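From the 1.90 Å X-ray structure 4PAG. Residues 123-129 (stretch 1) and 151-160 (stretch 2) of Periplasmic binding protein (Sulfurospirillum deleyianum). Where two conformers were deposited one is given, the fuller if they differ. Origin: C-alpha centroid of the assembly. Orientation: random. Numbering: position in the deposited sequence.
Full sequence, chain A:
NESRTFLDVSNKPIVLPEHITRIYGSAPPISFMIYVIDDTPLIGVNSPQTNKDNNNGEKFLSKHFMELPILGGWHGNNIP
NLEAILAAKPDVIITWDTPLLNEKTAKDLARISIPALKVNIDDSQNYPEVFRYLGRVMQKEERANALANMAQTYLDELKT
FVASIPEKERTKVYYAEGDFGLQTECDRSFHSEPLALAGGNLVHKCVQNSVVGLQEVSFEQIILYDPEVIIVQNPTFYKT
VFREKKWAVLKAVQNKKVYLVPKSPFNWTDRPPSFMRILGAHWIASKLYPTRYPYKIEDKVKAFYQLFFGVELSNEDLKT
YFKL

Stretch 1 123-129: DSQNYPE
Stretch 2, residues 151-160: AQTYLDELKT

How do the two backbones run? Residues 151-160 are continuous α-helix, phi/psi near -60/-45, with i to i+4 bonds such as Leu-155 N to Ala-151 O (2.9 Å). In the other stretch, Asp-123 (-83/117) precedes helical angles at 124-126, and 127-129 are helix. Asp-123 OD1 accepts from Gln-125 N (3.1 Å), and Asp-123 O from Asn-126 N (2.9 Å). CA of Gln-125 lies 6.4 Å from CA of Leu-155, and CA of Pro-128 5.7 Å from CA of Gln-152, so here the two chains run in roughly opposite directions.

What fills the centre? Leu-155 (chi1 m, chi2 t) and Pro-128 (C-gamma exo) point toward each other's stretch. Leu-155 CD1 meets Pro-128 CD at 3.6 Å and Ser-124 O at 3.4 Å; Ala-151 CB sits 4.0 Å from Pro-128 CG. The Pro-128 contacts pair apolar side chains, while Ser-124 O is a polar neighbour in van der Waals contact. Gln-125 (m, m, chi3 -175°) packs NE2 3.6 Å from Leu-155 CB.

How are the polar groups joined? No direct hydrogen bond crosses; two waters bridge instead. One water donates to Gln-125 OE1 (2.6 Å) and Leu-155 O (2.8 Å). Another donates to Gln-125 O (2.7 Å) and accepts from Gln-152 NE2 (2.9 Å). Gln-152 (t, p, chi3 75°) also donates from NE2 to Asp-156 OD1 (2.9 Å).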

# COMPACT_ATOMS: atom_id res chain seq x y z
N ASP A 123 -5.75 3.01 8.45
CA ASP A 123 -5.30 2.05 9.46
C ASP A 123 -5.33 0.68 8.81
O ASP A 123 -6.40 0.21 8.41
CB ASP A 123 -6.23 2.09 10.68
CG ASP A 123 -5.71 1.27 11.87
OD1 ASP A 123 -4.82 0.39 11.70
OD2 ASP A 123 -6.21 1.52 12.99
N SER A 124 -4.17 0.04 8.69
CA SER A 124 -4.09 -1.26 8.02
C SER A 124 -4.91 -2.35 8.73
O SER A 124 -5.30 -3.34 8.10
CB SER A 124 -2.63 -1.69 7.84
OG SER A 124 -1.93 -0.84 6.93
N GLN A 125 -5.17 -2.17 10.03
CA GLN A 125 -6.02 -3.10 10.77
C GLN A 125 -7.45 -3.14 10.20
O GLN A 125 -8.18 -4.09 10.45
CB GLN A 125 -6.04 -2.74 12.26
CG GLN A 125 -4.66 -2.56 12.89
CD GLN A 125 -4.06 -3.85 13.43
OE1 GLN A 125 -3.01 -3.84 14.05
NE2 GLN A 125 -4.76 -4.96 13.23
N ASN A 126 -7.83 -2.12 9.42
CA ASN A 126 -9.14 -2.10 8.74
C ASN A 126 -9.26 -3.00 7.50
O ASN A 126 -10.36 -3.19 7.00
CB ASN A 126 -9.52 -0.67 8.32
CG ASN A 126 -9.77 0.26 9.48
OD1 ASN A 126 -9.84 -0.16 10.64
ND2 ASN A 126 -9.91 1.53 9.18
N TYR A 127 -8.15 -3.54 6.99
CA TYR A 127 -8.24 -4.30 5.73
C TYR A 127 -9.23 -5.49 5.75
O TYR A 127 -9.97 -5.66 4.78
CB TYR A 127 -6.85 -4.71 5.21
CG TYR A 127 -6.19 -3.57 4.44
CD1 TYR A 127 -6.76 -3.08 3.27
CD2 TYR A 127 -5.03 -2.97 4.91
CE1 TYR A 127 -6.19 -2.02 2.58
CE2 TYR A 127 -4.45 -1.92 4.22
CZ TYR A 127 -5.03 -1.44 3.06
OH TYR A 127 -4.44 -0.39 2.38
N PRO A 128 -9.28 -6.28 6.83
CA PRO A 128 -10.24 -7.38 6.82
C PRO A 128 -11.69 -6.92 6.61
O PRO A 128 -12.38 -7.45 5.73
CB PRO A 128 -10.05 -8.04 8.18
CG PRO A 128 -8.64 -7.71 8.57
CD PRO A 128 -8.41 -6.32 8.03
N GLU A 129 -12.15 -5.94 7.37
CA GLU A 129 -13.52 -5.47 7.20
C GLU A 129 -13.77 -4.80 5.84
O GLU A 129 -14.84 -4.96 5.26
CB GLU A 129 -13.95 -4.58 8.37
CG GLU A 129 -14.37 -5.39 9.59
CD GLU A 129 -15.58 -6.28 9.32
OE1 GLU A 129 -16.64 -5.76 8.90
OE2 GLU A 129 -15.48 -7.50 9.52
N ALA A 151 -5.59 -11.68 6.04
CA ALA A 151 -5.31 -10.34 6.52
C ALA A 151 -5.45 -10.27 8.04
O ALA A 151 -4.53 -9.81 8.74
CB ALA A 151 -6.23 -9.33 5.84
N GLN A 152 -6.58 -10.75 8.57
CA GLN A 152 -6.83 -10.69 10.01
C GLN A 152 -5.75 -11.43 10.80
O GLN A 152 -5.23 -10.91 11.79
CB GLN A 152 -8.22 -11.27 10.34
CG GLN A 152 -8.65 -11.03 11.78
CD GLN A 152 -8.85 -9.56 12.07
OE1 GLN A 152 -9.85 -8.97 11.65
NE2 GLN A 152 -7.91 -8.95 12.76
N THR A 153 -5.41 -12.64 10.36
CA THR A 153 -4.39 -13.44 11.03
C THR A 153 -3.03 -12.74 11.04
O THR A 153 -2.40 -12.63 12.09
CB THR A 153 -4.24 -14.81 10.35
OG1 THR A 153 -5.49 -15.50 10.47
CG2 THR A 153 -3.14 -15.65 11.00
N TYR A 154 -2.60 -12.27 9.88
CA TYR A 154 -1.29 -11.61 9.77
C TYR A 154 -1.25 -10.35 10.63
O TYR A 154 -0.26 -10.10 11.34
CB TYR A 154 -0.97 -11.27 8.32
CG TYR A 154 -0.41 -12.40 7.50
CD1 TYR A 154 -0.82 -13.71 7.69
CD2 TYR A 154 0.52 -12.15 6.51
CE1 TYR A 154 -0.31 -14.74 6.92
CE2 TYR A 154 1.04 -13.17 5.73
CZ TYR A 154 0.63 -14.46 5.94
OH TYR A 154 1.15 -15.46 5.16
N LEU A 155 -2.31 -9.57 10.58
CA LEU A 155 -2.40 -8.33 11.36
C LEU A 155 -2.40 -8.59 12.87
O LEU A 155 -1.75 -7.86 13.63
CB LEU A 155 -3.62 -7.53 10.93
CG LEU A 155 -3.52 -6.92 9.53
CD1 LEU A 155 -4.90 -6.57 8.99
CD2 LEU A 155 -2.60 -5.70 9.51
N ASP A 156 -3.13 -9.62 13.31
CA ASP A 156 -3.18 -9.99 14.73
C ASP A 156 -1.82 -10.49 15.22
O ASP A 156 -1.39 -10.14 16.31
CB ASP A 156 -4.25 -11.06 14.97
CG ASP A 156 -5.67 -10.52 14.84
OD1 ASP A 156 -5.85 -9.29 14.75
OD2 ASP A 156 -6.61 -11.35 14.83
N GLU A 157 -1.16 -11.31 14.42
CA GLU A 157 0.18 -11.80 14.75
C GLU A 157 1.16 -10.66 14.94
O GLU A 157 1.97 -10.66 15.87
CB GLU A 157 0.73 -12.71 13.66
CG GLU A 157 0.09 -14.08 13.60
CD GLU A 157 0.49 -14.85 12.36
OE1 GLU A 157 0.99 -14.22 11.40
OE2 GLU A 157 0.30 -16.08 12.35
N LEU A 158 1.12 -9.70 14.02
CA LEU A 158 2.01 -8.55 14.08
C LEU A 158 1.72 -7.68 15.30
O LEU A 158 2.65 -7.25 15.98
CB LEU A 158 1.93 -7.71 12.81
CG LEU A 158 2.94 -6.55 12.72
CD1 LEU A 158 4.37 -7.07 12.74
CD2 LEU A 158 2.67 -5.75 11.46
N LYS A 159 0.44 -7.44 15.57
CA LYS A 159 0.02 -6.65 16.73
C LYS A 159 0.51 -7.25 18.05
O LYS A 159 1.01 -6.54 18.93
CB LYS A 159 -1.50 -6.51 16.78
CG LYS A 159 -2.00 -5.54 17.83
CD LYS A 159 -3.52 -5.45 17.86
CE LYS A 159 -3.96 -4.29 18.75
NZ LYS A 159 -5.35 -4.43 19.25
N THR A 160 0.35 -8.55 18.18
CA THR A 160 0.80 -9.26 19.36
C THR A 160 2.32 -9.20 19.50
O THR A 160 2.83 -8.94 20.58
CB THR A 160 0.29 -10.71 19.36
OG1 THR A 160 -1.15 -10.68 19.38
CG2 THR A 160 0.77 -11.48 20.58
O HOH W 1 -0.94 -5.21 13.13
O HOH W 2 -7.77 -6.05 12.30